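Side-chain contacts in ANGPTL4 C-terminal chain (Homo sapiens, PDB 6U1U), which mediates inactivation of lipoprotein lipase and so regulates triglyceride clearance from blood serum; this chain is its C-terminal fibrinogen-like domain: residues 155-160 with 168-173; 163-166 with 172-175; 139-142 with 148-151; 178-183 with 188-193; 44-47 with 52-55. All coordinates share one frame; numbering follows the deposited sequence.

Contact 1: residues 155-160 with 168-173; sequences KNCAKS and GTCSHS. With PLM (palmitic acid), chain B.
Cys157 and Cys170 are joined by a disulfide, with SG of Cys157 2.2 Å from SG of Cys170. The two cysteines face each other, and the bridge is turned by 101° about its S-S bond. SG of Cys157 stands anti to its own backbone N (chi1 177°), which carries the sulfur off the start of the helix and across to the loop. Ser160, one turn further along that helix, lays its OG near the sulfur of Cys170, at 4.0 Å. Asn156 is the N-cap: its OD1 takes the N-H of Lys159 at 2.8 Å, and the donor stands above the carbonyl plane rather than in it.

On the loop side, Thr169 turns away from the disulfide and toward the palmitic acid. Its OG1 donates to palmitic acid O1 at 2.8 Å and accepts from Ser171 N at 3.1 Å, an ST turn. One hydroxyl thus braces the loop and holds the fatty acid head group. His172 lays one ring face against C7 of the lipid chain. Its ND1 is hydrogen-bonded at the ring edge to Ser173 OG, 2.7 Å away.

The bridge ties helix 157-160 to the loop leading into strand 173-174. Asp148 OD1 is hydrogen-bonded to Ala158 N in the first turn of the helix, and Trp196 of strand 195-196 meets the His172 ring edge-to-face. Lys197 NZ, just beyond that strand, also bonds the palmitic acid.

Contact 2: residues 163-166 with 172-175; sequences GGWW and HSNL. With PLM (palmitic acid), chain B.
Trp165 and Ser173 share the one hydrogen bond across this contact. NE1 of Trp165 donates to OG of Ser173 at 2.9 Å, with an N-H...O angle of 149° and the oxygen tilted 17° from the indole plane. Because the same OG also pairs with His172, it links the indole to the imidazole.

The second kind of interaction is CH-pi. CA of Asn174 sits 3.6 Å from the centroid of the five-membered ring of Trp165, almost straight above it. The backbone N of Leu175 lies over the same face, while the opposite face meets CE3 of Trp166. Trp165 CG is anti to its backbone N (chi1 -164°), which brings the indole face against CA of Asn174.

Apolar contact follows at the far end of the indole, where CH2 of Trp165 meets CG of Leu175 at 3.5 Å. Asn174 OD1 lies 3.7 Å from CB of Trp165, but the amide is held elsewhere, by Ser162 O and Asn176 N. This buried part of the fibrinogen-like domain borders the palmitic acid chain, whose atom CA is 3.4 Å from the backbone O of Trp166.

All the touching residues are buried. Strand 173-174 pairs with strand 195-196 through Asn174 and Phe195. Leu175 and Trp165 touch Met211 of strand 208-215, and Leu175 also packs on Val91 and Leu93 of strand 87-94.

Contact 3: residues 139-142 with 148-151; sequences SVPF and DHDL
Pro141 and His149 are the residues where the two backbones come nearest, with CA of Pro141 7.0 Å from CA of His149. Residues 139-142 run extended as they leave strand 138-140. Residues 148-151 are irregular and begin with an Asx turn, in which Asp148 OD2 accepts from Asp150 N at 3.0 Å. That nitrogen meets the oxygen from above the carboxylate plane. The contact thus lies in the fibrinogen-like domain where the chain leaves an outer strand of the large antiparallel sheet, paired with strand 118-120, and heads for helix 157-160. Asp148 OD1 reaches that helix at Ala158 N.

Between the side chains, His149 lies against the proline ring. CB of His149 is 3.6 Å from CG of Pro141. CB of Pro141 stands over the imidazole face, 4.0 Å from its centroid and 19° off the normal, a CH-pi contact. The edge of the imidazole turns to Phe142, whose backbone O is 2.9 Å from His149 ND1; the same ND1 is hydrogen-bonded to Ser143 OG. With an alanine at position 149, Pro141 CB would probably lose the ring face it rests on, and Ser143 OG its nitrogen partner. CB of Phe142 points away from residues 148-151, and its ring meets Trp166 edge-to-face.

Contact 4: residues 178-183 with 188-193; sequences QYFRSI and QKLKKG
Phe180 turns its ring against Lys189 and Leu190 of helix 187-190 and the turn that carries on to Gly193. CE2 of Phe180 is 3.3 Å from Lys189 O, which sits at the ring edge near its plane. CD2 of Phe180 meets CD2 of Leu190 at 3.8 Å. CE2 also lies 3.7 Å from CA of Gly193, and Gln178 O stands over one ring face. The ring takes this place because CG is anti to the carbonyl carbon (chi1 -67°).

The backbones meet directly at the other end. Gln178 N donates to Lys192 O at 2.8 Å, a nearly straight bond of 169° in the carbonyl plane. In return, Gly193 CA makes a CA-H...O contact of 3.4 Å with Gln178 O.

Residues 190-193 form a type I beta turn, with Gly193 N bonded to Leu190 O at 2.9 Å. It takes the chain from the short helix toward strand 195-196, at the periphery of the fibrinogen-like domain. Glycine suits position 193, since a CB there would come 3.2 Å from CD2 of Phe180. A serine in place of Phe180 would probably open a gap beside the turn and leave Leu190 CD2 without its ring partner.

Further out, Pro184 packs on Lys189 and Leu190. Lys192 sends its NZ away to Leu161 O, which ties the turn to the loop after helix 157-160. Next to Phe180, CB of Tyr179 points away from residues 188-193, and its OH bonds Gln207 O.

Contact 5: residues 44-47 with 52-55; sequences QRRH and DFNR
Arg46 lies flat on the ring of Phe53, and this stack is the tight part of the contact. The guanidinium and ring centres are 4.0 Å apart and the planes differ by 19°, a cation-pi pair. NE of Arg46 comes 3.5 Å from CD1 of Phe53. The aliphatic part takes part too: CD of Arg46 is 3.9 Å from the ring centroid, a CH-pi contact. A bend at chi3 (80°) lays both the methylene and the guanidinium over the same ring face. NH1 is bonded to Gly177 O and Leu175 O, which should hold the group in place.

Between the two segments the packing is looser elsewhere. CG of Gln44 is 4.2 Å from CE2 of Phe53, and Arg45 adds only its backbone O.

On the solvent side the polar bonds lie mostly within residues 52-55. Asp52 is exposed, and its OD1 accepts from Asn54 N at 2.8 Å, an Asx turn. Arg55 grips the backbone O of Asp52 with two nitrogens, NE at 2.7 Å and NH2 at 3.0 Å. These bonds fold residues 52-55 back on themselves.

The stack joins strand 38-46 of the fibrinogen-like domain's large antiparallel sheet to the loop before helix 57-62. That strand runs between strands 71-72 and 208-215. Phe53 O bonds Tyr60 OH of the helix, and the Phe53 ring touches Trp72 of strand 71-72.

How the contacts relate
Contacts 2 and 5 are buried; contacts 1, 3 and 4 are only partly so and lie further from the centre. The buried pair relies on aromatic faces, a CH-pi contact in contact 2 and a cation-pi stack in contact 5, and the two touch through Gly163 N with Asn54 OD1. Contact 1 is covalent. It shares His172 and Ser173 with contact 2, and both border the palmitic acid. Contact 3 precedes contact 1 along the chain and reaches its helix through Asp148. Contact 4 depends mostly on backbone and a single ring, and touches contact 1 through Lys192 NZ and Ser160 O. Contacts 3 and 4 stand about 23 Å apart between centres.

Contact 1: residues 155-160 with 168-173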
# COMPACT_ATOMS: atom_id res chain seq x y z
N LYS A 155 6.88 4.44 22.42
CA LYS A 155 5.78 4.42 21.43
C LYS A 155 5.73 3.27 20.41
O LYS A 155 6.74 2.71 20.09
CB LYS A 155 5.94 5.69 20.60
CG LYS A 155 6.11 6.98 21.39
CD LYS A 155 4.80 7.52 21.91
CE LYS A 155 4.84 8.95 22.42
NZ LYS A 155 3.57 9.66 22.14
N ASN A 156 4.53 3.00 19.91
CA ASN A 156 4.25 1.96 18.90
C ASN A 156 3.18 2.53 17.98
O ASN A 156 2.00 2.61 18.35
CB ASN A 156 3.81 0.64 19.55
CG ASN A 156 3.55 -0.47 18.53
OD1 ASN A 156 3.09 -0.22 17.39
ND2 ASN A 156 3.77 -1.71 18.96
N CYS A 157 3.59 2.93 16.78
CA CYS A 157 2.66 3.61 15.90
C CYS A 157 1.54 2.69 15.42
O CYS A 157 0.36 3.05 15.45
CB CYS A 157 3.43 4.23 14.73
SG CYS A 157 2.39 5.03 13.53
N ALA A 158 1.88 1.48 14.98
CA ALA A 158 0.84 0.60 14.47
C ALA A 158 -0.16 0.23 15.56
O ALA A 158 -1.37 0.15 15.32
CB ALA A 158 1.47 -0.65 13.86
N LYS A 159 0.32 0.01 16.78
CA LYS A 159 -0.62 -0.33 17.85
C LYS A 159 -1.54 0.85 18.18
O LYS A 159 -2.72 0.66 18.49
CB LYS A 159 0.16 -0.78 19.09
CG LYS A 159 -0.63 -1.70 20.01
CD LYS A 159 0.25 -2.78 20.62
CE LYS A 159 0.65 -2.43 22.05
NZ LYS A 159 1.54 -3.48 22.65
N SER A 160 -1.01 2.07 18.15
CA SER A 160 -1.84 3.22 18.49
C SER A 160 -2.86 3.50 17.41
O SER A 160 -3.94 4.01 17.70
CB SER A 160 -0.96 4.44 18.78
OG SER A 160 -0.70 5.19 17.62
N GLY A 168 6.09 6.32 8.12
CA GLY A 168 7.26 7.19 8.16
C GLY A 168 7.17 8.26 9.25
O GLY A 168 8.18 8.65 9.85
N THR A 169 5.99 8.80 9.45
CA THR A 169 5.54 9.39 10.69
C THR A 169 4.27 8.63 11.06
O THR A 169 3.82 7.72 10.35
CB THR A 169 5.26 10.89 10.52
OG1 THR A 169 4.15 11.03 9.62
CG2 THR A 169 6.49 11.59 9.94
N CYS A 170 3.67 9.02 12.16
CA CYS A 170 2.38 8.45 12.47
C CYS A 170 1.26 9.35 11.98
O CYS A 170 0.11 9.16 12.37
CB CYS A 170 2.30 8.18 13.98
SG CYS A 170 1.35 6.72 14.52
N SER A 171 1.58 10.32 11.11
CA SER A 171 0.65 11.38 10.73
C SER A 171 0.53 11.63 9.24
O SER A 171 -0.17 12.57 8.85
CB SER A 171 1.07 12.71 11.40
OG SER A 171 0.90 12.63 12.80
N HIS A 172 1.20 10.85 8.38
CA HIS A 172 1.19 11.11 6.95
C HIS A 172 0.01 10.43 6.25
O HIS A 172 -0.75 11.08 5.51
CB HIS A 172 2.50 10.63 6.30
CG HIS A 172 2.50 10.76 4.81
ND1 HIS A 172 2.04 9.76 3.97
CD2 HIS A 172 2.85 11.79 4.01
CE1 HIS A 172 2.12 10.17 2.71
NE2 HIS A 172 2.63 11.40 2.71
N SER A 173 -0.13 9.13 6.48
CA SER A 173 -1.14 8.33 5.79
C SER A 173 -1.23 6.98 6.48
O SER A 173 -0.34 6.57 7.21
CB SER A 173 -0.81 8.09 4.34
OG SER A 173 0.51 7.53 4.26
C1 PLM B . 4.14 13.92 7.57
O1 PLM B . 3.62 13.56 8.65
O2 PLM B . 3.62 14.74 6.81
C2 PLM B . 5.52 13.37 7.22
C3 PLM B . 5.88 13.15 5.78
C4 PLM B . 6.79 11.94 5.60
C5 PLM B . 6.74 11.28 4.25
C6 PLM B . 7.07 9.80 4.25
C7 PLM B . 6.42 9.02 3.14
C8 PLM B . 6.24 7.54 3.36
C9 PLM B . 4.91 7.18 3.91
CA PLM B . 4.22 6.07 3.23
CB PLM B . 3.76 6.33 1.85
CC PLM B . 3.45 5.09 1.13
CD PLM B . 2.66 5.25 -0.09
CE PLM B . 3.16 6.35 -0.95
CF PLM B . 3.95 5.95 -2.13
CG PLM B . 5.38 6.37 -2.02

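Contact 2: residues 163-166 with 172-175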
# COMPACT_ATOMS: atom_id res chain seq x y z
N GLY A 163 -3.98 -1.54 11.78
CA GLY A 163 -3.49 -2.03 10.49
C GLY A 163 -1.97 -2.03 10.40
O GLY A 163 -1.24 -1.93 11.39
N GLY A 164 -1.50 -2.20 9.17
CA GLY A 164 -0.08 -2.25 8.89
C GLY A 164 0.26 -1.23 7.80
O GLY A 164 -0.51 -1.06 6.86
N TRP A 165 1.37 -0.55 7.98
CA TRP A 165 1.68 0.54 7.05
C TRP A 165 3.14 0.90 7.12
O TRP A 165 3.87 0.52 8.04
CB TRP A 165 0.82 1.79 7.36
CG TRP A 165 0.76 2.82 6.25
CD1 TRP A 165 1.20 4.13 6.30
CD2 TRP A 165 0.19 2.64 4.95
NE1 TRP A 165 0.92 4.77 5.11
CE2 TRP A 165 0.31 3.88 4.26
CE3 TRP A 165 -0.42 1.56 4.31
CZ2 TRP A 165 -0.13 4.06 2.95
CZ3 TRP A 165 -0.91 1.73 3.00
CH2 TRP A 165 -0.75 2.98 2.32
N TRP A 166 3.57 1.69 6.12
CA TRP A 166 4.90 2.32 6.11
C TRP A 166 4.76 3.62 6.88
O TRP A 166 4.59 4.70 6.32
CB TRP A 166 5.36 2.57 4.68
CG TRP A 166 5.60 1.32 3.88
CD1 TRP A 166 6.70 0.51 3.92
CD2 TRP A 166 4.72 0.76 2.90
NE1 TRP A 166 6.56 -0.53 3.01
CE2 TRP A 166 5.35 -0.40 2.38
CE3 TRP A 166 3.44 1.10 2.45
CZ2 TRP A 166 4.74 -1.21 1.41
CZ3 TRP A 166 2.84 0.29 1.48
CH2 TRP A 166 3.48 -0.86 0.99
N HIS A 172 1.20 10.85 8.38
CA HIS A 172 1.19 11.11 6.95
C HIS A 172 0.01 10.43 6.25
O HIS A 172 -0.75 11.08 5.51
CB HIS A 172 2.50 10.63 6.30
CG HIS A 172 2.50 10.76 4.81
ND1 HIS A 172 2.04 9.76 3.97
CD2 HIS A 172 2.85 11.79 4.01
CE1 HIS A 172 2.12 10.17 2.71
NE2 HIS A 172 2.63 11.40 2.71
N SER A 173 -0.13 9.13 6.48
CA SER A 173 -1.14 8.33 5.79
C SER A 173 -1.23 6.98 6.48
O SER A 173 -0.34 6.57 7.21
CB SER A 173 -0.81 8.09 4.34
OG SER A 173 0.51 7.53 4.26
N ASN A 174 -2.33 6.29 6.18
CA ASN A 174 -2.52 4.89 6.55
C ASN A 174 -3.71 4.40 5.77
O ASN A 174 -4.87 4.64 6.16
CB ASN A 174 -2.76 4.72 8.06
CG ASN A 174 -3.00 3.28 8.41
OD1 ASN A 174 -2.79 2.41 7.55
ND2 ASN A 174 -3.43 3.00 9.66
N LEU A 175 -3.49 3.76 4.62
CA LEU A 175 -4.64 3.30 3.87
C LEU A 175 -5.14 1.95 4.38
O LEU A 175 -6.14 1.42 3.87
CB LEU A 175 -4.30 3.22 2.37
CG LEU A 175 -3.84 4.58 1.81
CD1 LEU A 175 -3.63 4.44 0.31
CD2 LEU A 175 -4.86 5.66 2.12
C1 PLM B . 4.14 13.92 7.57
O1 PLM B . 3.62 13.56 8.65
O2 PLM B . 3.62 14.74 6.81
C2 PLM B . 5.52 13.37 7.22
C3 PLM B . 5.88 13.15 5.78
C4 PLM B . 6.79 11.94 5.60
C5 PLM B . 6.74 11.28 4.25
C6 PLM B . 7.07 9.80 4.25
C7 PLM B . 6.42 9.02 3.14
C8 PLM B . 6.24 7.54 3.36
C9 PLM B . 4.91 7.18 3.91
CA PLM B . 4.22 6.07 3.23
CB PLM B . 3.76 6.33 1.85
CC PLM B . 3.45 5.09 1.13
CD PLM B . 2.66 5.25 -0.09
CE PLM B . 3.16 6.35 -0.95
CF PLM B . 3.95 5.95 -2.13
CG PLM B . 5.38 6.37 -2.02

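Contact 3: residues 139-142 with 148-151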
# COMPACT_ATOMS: atom_id res chain seq x y z
N SER A 139 14.39 5.65 3.61
CA SER A 139 13.93 4.26 3.68
C SER A 139 12.94 4.18 4.83
O SER A 139 13.23 4.67 5.93
CB SER A 139 15.14 3.33 3.88
OG SER A 139 14.77 2.02 4.25
N VAL A 140 11.73 3.68 4.58
CA VAL A 140 10.70 3.61 5.60
C VAL A 140 10.26 2.16 5.74
O VAL A 140 9.69 1.59 4.81
CB VAL A 140 9.48 4.49 5.25
CG1 VAL A 140 8.47 4.44 6.37
CG2 VAL A 140 9.89 5.97 5.00
N PRO A 141 10.48 1.51 6.88
CA PRO A 141 10.05 0.11 7.03
C PRO A 141 8.54 -0.00 7.18
O PRO A 141 7.85 0.92 7.61
CB PRO A 141 10.75 -0.35 8.32
CG PRO A 141 10.89 0.90 9.12
CD PRO A 141 11.17 2.02 8.09
N PHE A 142 8.04 -1.19 6.85
CA PHE A 142 6.66 -1.52 7.16
C PHE A 142 6.52 -1.88 8.63
O PHE A 142 7.40 -2.54 9.19
CB PHE A 142 6.22 -2.72 6.30
CG PHE A 142 4.75 -2.84 6.14
CD1 PHE A 142 4.10 -2.07 5.17
CD2 PHE A 142 4.01 -3.71 6.94
CE1 PHE A 142 2.73 -2.18 4.99
CE2 PHE A 142 2.63 -3.83 6.78
CZ PHE A 142 1.98 -3.08 5.80
N ASP A 148 6.66 -3.30 15.23
CA ASP A 148 6.60 -1.88 14.94
C ASP A 148 7.98 -1.25 15.04
O ASP A 148 8.75 -1.58 15.95
CB ASP A 148 5.63 -1.16 15.88
CG ASP A 148 5.56 0.34 15.58
OD1 ASP A 148 4.84 0.75 14.63
OD2 ASP A 148 6.26 1.10 16.28
N HIS A 149 8.29 -0.35 14.13
CA HIS A 149 9.65 0.16 13.98
C HIS A 149 9.85 1.57 14.54
O HIS A 149 10.93 2.15 14.35
CB HIS A 149 10.04 0.08 12.51
CG HIS A 149 10.16 -1.34 12.05
ND1 HIS A 149 9.13 -2.02 11.44
CD2 HIS A 149 11.17 -2.23 12.18
CE1 HIS A 149 9.49 -3.26 11.20
NE2 HIS A 149 10.73 -3.42 11.63
N ASP A 150 8.87 2.12 15.25
CA ASP A 150 9.07 3.41 15.91
C ASP A 150 10.23 3.30 16.90
O ASP A 150 10.22 2.43 17.78
CB ASP A 150 7.79 3.86 16.62
CG ASP A 150 7.82 5.34 17.08
OD1 ASP A 150 6.80 6.04 16.90
OD2 ASP A 150 8.85 5.79 17.64
N LEU A 151 11.25 4.15 16.74
CA LEU A 151 12.45 4.02 17.57
C LEU A 151 12.20 4.46 19.00
O LEU A 151 12.91 4.02 19.91
CB LEU A 151 13.61 4.83 16.99
CG LEU A 151 14.30 4.26 15.74
CD1 LEU A 151 15.31 5.25 15.19
CD2 LEU A 151 14.98 2.94 16.09

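Contact 4: residues 178-183 with 188-193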
# COMPACT_ATOMS: atom_id res chain seq x y z
N GLN A 178 -8.72 1.46 10.14
CA GLN A 178 -10.07 0.92 10.36
C GLN A 178 -11.06 1.62 9.44
O GLN A 178 -11.04 2.84 9.33
CB GLN A 178 -10.46 1.13 11.83
CG GLN A 178 -11.72 0.36 12.25
CD GLN A 178 -12.00 0.51 13.75
OE1 GLN A 178 -11.08 0.75 14.54
NE2 GLN A 178 -13.27 0.38 14.13
N TYR A 179 -11.91 0.85 8.76
CA TYR A 179 -12.91 1.42 7.87
C TYR A 179 -14.03 2.04 8.69
O TYR A 179 -14.57 1.39 9.58
CB TYR A 179 -13.49 0.34 6.94
CG TYR A 179 -14.19 0.94 5.75
CD1 TYR A 179 -15.52 1.34 5.83
CD2 TYR A 179 -13.53 1.13 4.55
CE1 TYR A 179 -16.18 1.90 4.75
CE2 TYR A 179 -14.19 1.69 3.44
CZ TYR A 179 -15.52 2.08 3.55
OH TYR A 179 -16.17 2.67 2.48
N PHE A 180 -14.38 3.30 8.36
CA PHE A 180 -15.45 4.05 9.01
C PHE A 180 -16.44 4.56 7.98
O PHE A 180 -16.04 5.09 6.94
CB PHE A 180 -14.92 5.27 9.78
CG PHE A 180 -14.08 4.92 10.95
CD1 PHE A 180 -14.50 3.99 11.88
CD2 PHE A 180 -12.86 5.54 11.14
CE1 PHE A 180 -13.72 3.68 12.97
CE2 PHE A 180 -12.07 5.23 12.23
CZ PHE A 180 -12.50 4.31 13.15
N ARG A 181 -17.72 4.41 8.28
CA ARG A 181 -18.75 4.99 7.42
C ARG A 181 -19.21 6.37 7.89
O ARG A 181 -19.84 7.08 7.10
CB ARG A 181 -19.97 4.05 7.33
CG ARG A 181 -19.64 2.56 7.31
CD ARG A 181 -20.90 1.70 7.19
NE ARG A 181 -20.96 0.68 8.24
CZ ARG A 181 -21.93 -0.23 8.35
NH1 ARG A 181 -22.93 -0.25 7.46
NH2 ARG A 181 -21.91 -1.11 9.34
N SER A 182 -18.91 6.69 9.14
CA SER A 182 -19.34 7.97 9.76
C SER A 182 -18.28 8.47 10.74
O SER A 182 -17.28 7.78 10.95
CB SER A 182 -20.67 7.82 10.43
OG SER A 182 -21.68 8.32 9.57
N ILE A 183 -18.57 9.62 11.30
CA ILE A 183 -17.69 10.32 12.28
C ILE A 183 -17.87 9.65 13.63
O ILE A 183 -18.98 9.78 14.17
CB ILE A 183 -18.21 11.75 12.38
CG1 ILE A 183 -19.74 11.69 12.42
CG2 ILE A 183 -17.70 12.55 11.18
CD1 ILE A 183 -20.41 13.02 12.48
N GLN A 188 -10.54 10.55 18.17
CA GLN A 188 -9.80 9.43 18.74
C GLN A 188 -10.01 8.15 17.95
O GLN A 188 -9.10 7.32 17.86
CB GLN A 188 -10.20 9.18 20.19
CG GLN A 188 -9.16 8.41 20.99
CD GLN A 188 -9.40 6.90 21.06
OE1 GLN A 188 -9.93 6.28 20.13
NE2 GLN A 188 -8.99 6.31 22.17
N LYS A 189 -11.18 8.04 17.35
CA LYS A 189 -11.42 6.84 16.54
C LYS A 189 -10.91 7.14 15.15
O LYS A 189 -10.18 6.36 14.65
CB LYS A 189 -12.89 6.42 16.62
CG LYS A 189 -13.26 5.52 17.79
CD LYS A 189 -14.68 5.76 18.28
CE LYS A 189 -15.37 4.56 18.90
NZ LYS A 189 -16.80 4.83 19.17
N LEU A 190 -11.27 8.30 14.59
CA LEU A 190 -10.87 8.63 13.21
C LEU A 190 -9.36 8.65 13.06
O LEU A 190 -8.84 8.41 11.95
CB LEU A 190 -11.44 9.99 12.76
CG LEU A 190 -12.93 10.11 12.45
CD1 LEU A 190 -13.34 11.58 12.28
CD2 LEU A 190 -13.35 9.28 11.23
N LYS A 191 -8.64 8.92 14.15
CA LYS A 191 -7.18 8.75 14.15
C LYS A 191 -6.76 7.35 13.70
O LYS A 191 -5.68 7.18 13.11
CB LYS A 191 -6.66 9.05 15.55
CG LYS A 191 -5.47 8.28 15.98
CD LYS A 191 -5.52 7.91 17.48
CE LYS A 191 -4.11 7.55 17.98
NZ LYS A 191 -4.00 7.43 19.48
N LYS A 192 -7.56 6.33 13.99
CA LYS A 192 -7.24 4.97 13.58
C LYS A 192 -7.80 4.63 12.21
O LYS A 192 -7.81 3.46 11.84
CB LYS A 192 -7.76 3.96 14.60
CG LYS A 192 -7.24 4.20 16.03
CD LYS A 192 -7.85 3.19 16.98
CE LYS A 192 -6.95 2.98 18.20
NZ LYS A 192 -6.10 1.75 18.08
N GLY A 193 -8.25 5.63 11.44
CA GLY A 193 -8.95 5.39 10.20
C GLY A 193 -8.06 5.31 8.97
O GLY A 193 -6.83 5.21 9.06

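Contact 5: residues 44-47 with 52-55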
# COMPACT_ATOMS: atom_id res chain seq x y z
N GLN A 44 -3.61 -3.62 -3.10
CA GLN A 44 -4.48 -3.31 -1.98
C GLN A 44 -5.75 -2.73 -2.58
O GLN A 44 -5.67 -1.96 -3.55
CB GLN A 44 -3.83 -2.27 -1.05
CG GLN A 44 -4.64 -2.02 0.26
CD GLN A 44 -5.43 -0.70 0.26
OE1 GLN A 44 -5.89 -0.25 -0.77
NE2 GLN A 44 -5.61 -0.10 1.45
N ARG A 45 -6.90 -3.08 -1.99
CA ARG A 45 -8.16 -2.51 -2.45
C ARG A 45 -9.14 -2.50 -1.29
O ARG A 45 -9.30 -3.52 -0.60
CB ARG A 45 -8.73 -3.35 -3.63
CG ARG A 45 -10.05 -2.83 -4.18
CD ARG A 45 -10.35 -3.49 -5.56
NE ARG A 45 -10.72 -4.88 -5.35
CZ ARG A 45 -10.78 -5.81 -6.31
NH1 ARG A 45 -10.46 -5.48 -7.57
NH2 ARG A 45 -11.15 -7.05 -5.99
N ARG A 46 -9.74 -1.33 -1.03
CA ARG A 46 -10.72 -1.16 0.07
C ARG A 46 -11.89 -0.32 -0.46
O ARG A 46 -11.63 0.61 -1.25
CB ARG A 46 -10.06 -0.48 1.27
CG ARG A 46 -8.91 -1.27 1.87
CD ARG A 46 -8.46 -0.72 3.22
NE ARG A 46 -9.33 -1.15 4.30
CZ ARG A 46 -9.17 -0.80 5.57
NH1 ARG A 46 -8.17 -0.01 5.92
NH2 ARG A 46 -10.01 -1.25 6.49
N HIS A 47 -13.13 -0.63 -0.04
CA HIS A 47 -14.28 0.10 -0.57
C HIS A 47 -15.55 -0.03 0.26
O HIS A 47 -16.51 0.71 0.00
CB HIS A 47 -14.61 -0.32 -2.01
CG HIS A 47 -14.66 -1.79 -2.21
ND1 HIS A 47 -13.75 -2.46 -3.00
CD2 HIS A 47 -15.49 -2.74 -1.70
CE1 HIS A 47 -14.02 -3.76 -2.97
NE2 HIS A 47 -15.07 -3.95 -2.20
N ASP A 52 -11.39 -7.22 7.66
CA ASP A 52 -10.63 -6.71 8.80
C ASP A 52 -9.18 -6.52 8.40
O ASP A 52 -8.55 -7.46 7.91
CB ASP A 52 -10.73 -7.73 9.95
CG ASP A 52 -10.04 -7.27 11.24
OD1 ASP A 52 -9.47 -6.18 11.32
OD2 ASP A 52 -10.07 -8.06 12.21
N PHE A 53 -8.65 -5.30 8.53
CA PHE A 53 -7.26 -5.02 8.20
C PHE A 53 -6.38 -4.91 9.43
O PHE A 53 -5.16 -4.72 9.32
CB PHE A 53 -7.15 -3.72 7.35
CG PHE A 53 -7.26 -3.98 5.87
CD1 PHE A 53 -8.46 -4.40 5.32
CD2 PHE A 53 -6.18 -3.75 5.01
CE1 PHE A 53 -8.59 -4.64 3.95
CE2 PHE A 53 -6.30 -3.95 3.63
CZ PHE A 53 -7.49 -4.41 3.10
N ASN A 54 -6.94 -5.11 10.63
CA ASN A 54 -6.11 -4.99 11.82
C ASN A 54 -5.50 -6.35 12.13
O ASN A 54 -5.99 -7.12 12.96
CB ASN A 54 -6.91 -4.44 12.99
CG ASN A 54 -5.99 -4.08 14.14
OD1 ASN A 54 -4.96 -3.43 13.92
ND2 ASN A 54 -6.30 -4.58 15.34
N ARG A 55 -4.44 -6.64 11.38
CA ARG A 55 -3.74 -7.94 11.46
C ARG A 55 -2.25 -7.80 11.74
O ARG A 55 -1.69 -6.77 11.48
CB ARG A 55 -3.97 -8.74 10.18
CG ARG A 55 -5.40 -8.70 9.68
CD ARG A 55 -5.78 -9.91 8.87
NE ARG A 55 -7.09 -9.72 8.31
CZ ARG A 55 -7.82 -10.67 7.77
NH1 ARG A 55 -7.34 -11.89 7.73
NH2 ARG A 55 -9.00 -10.38 7.30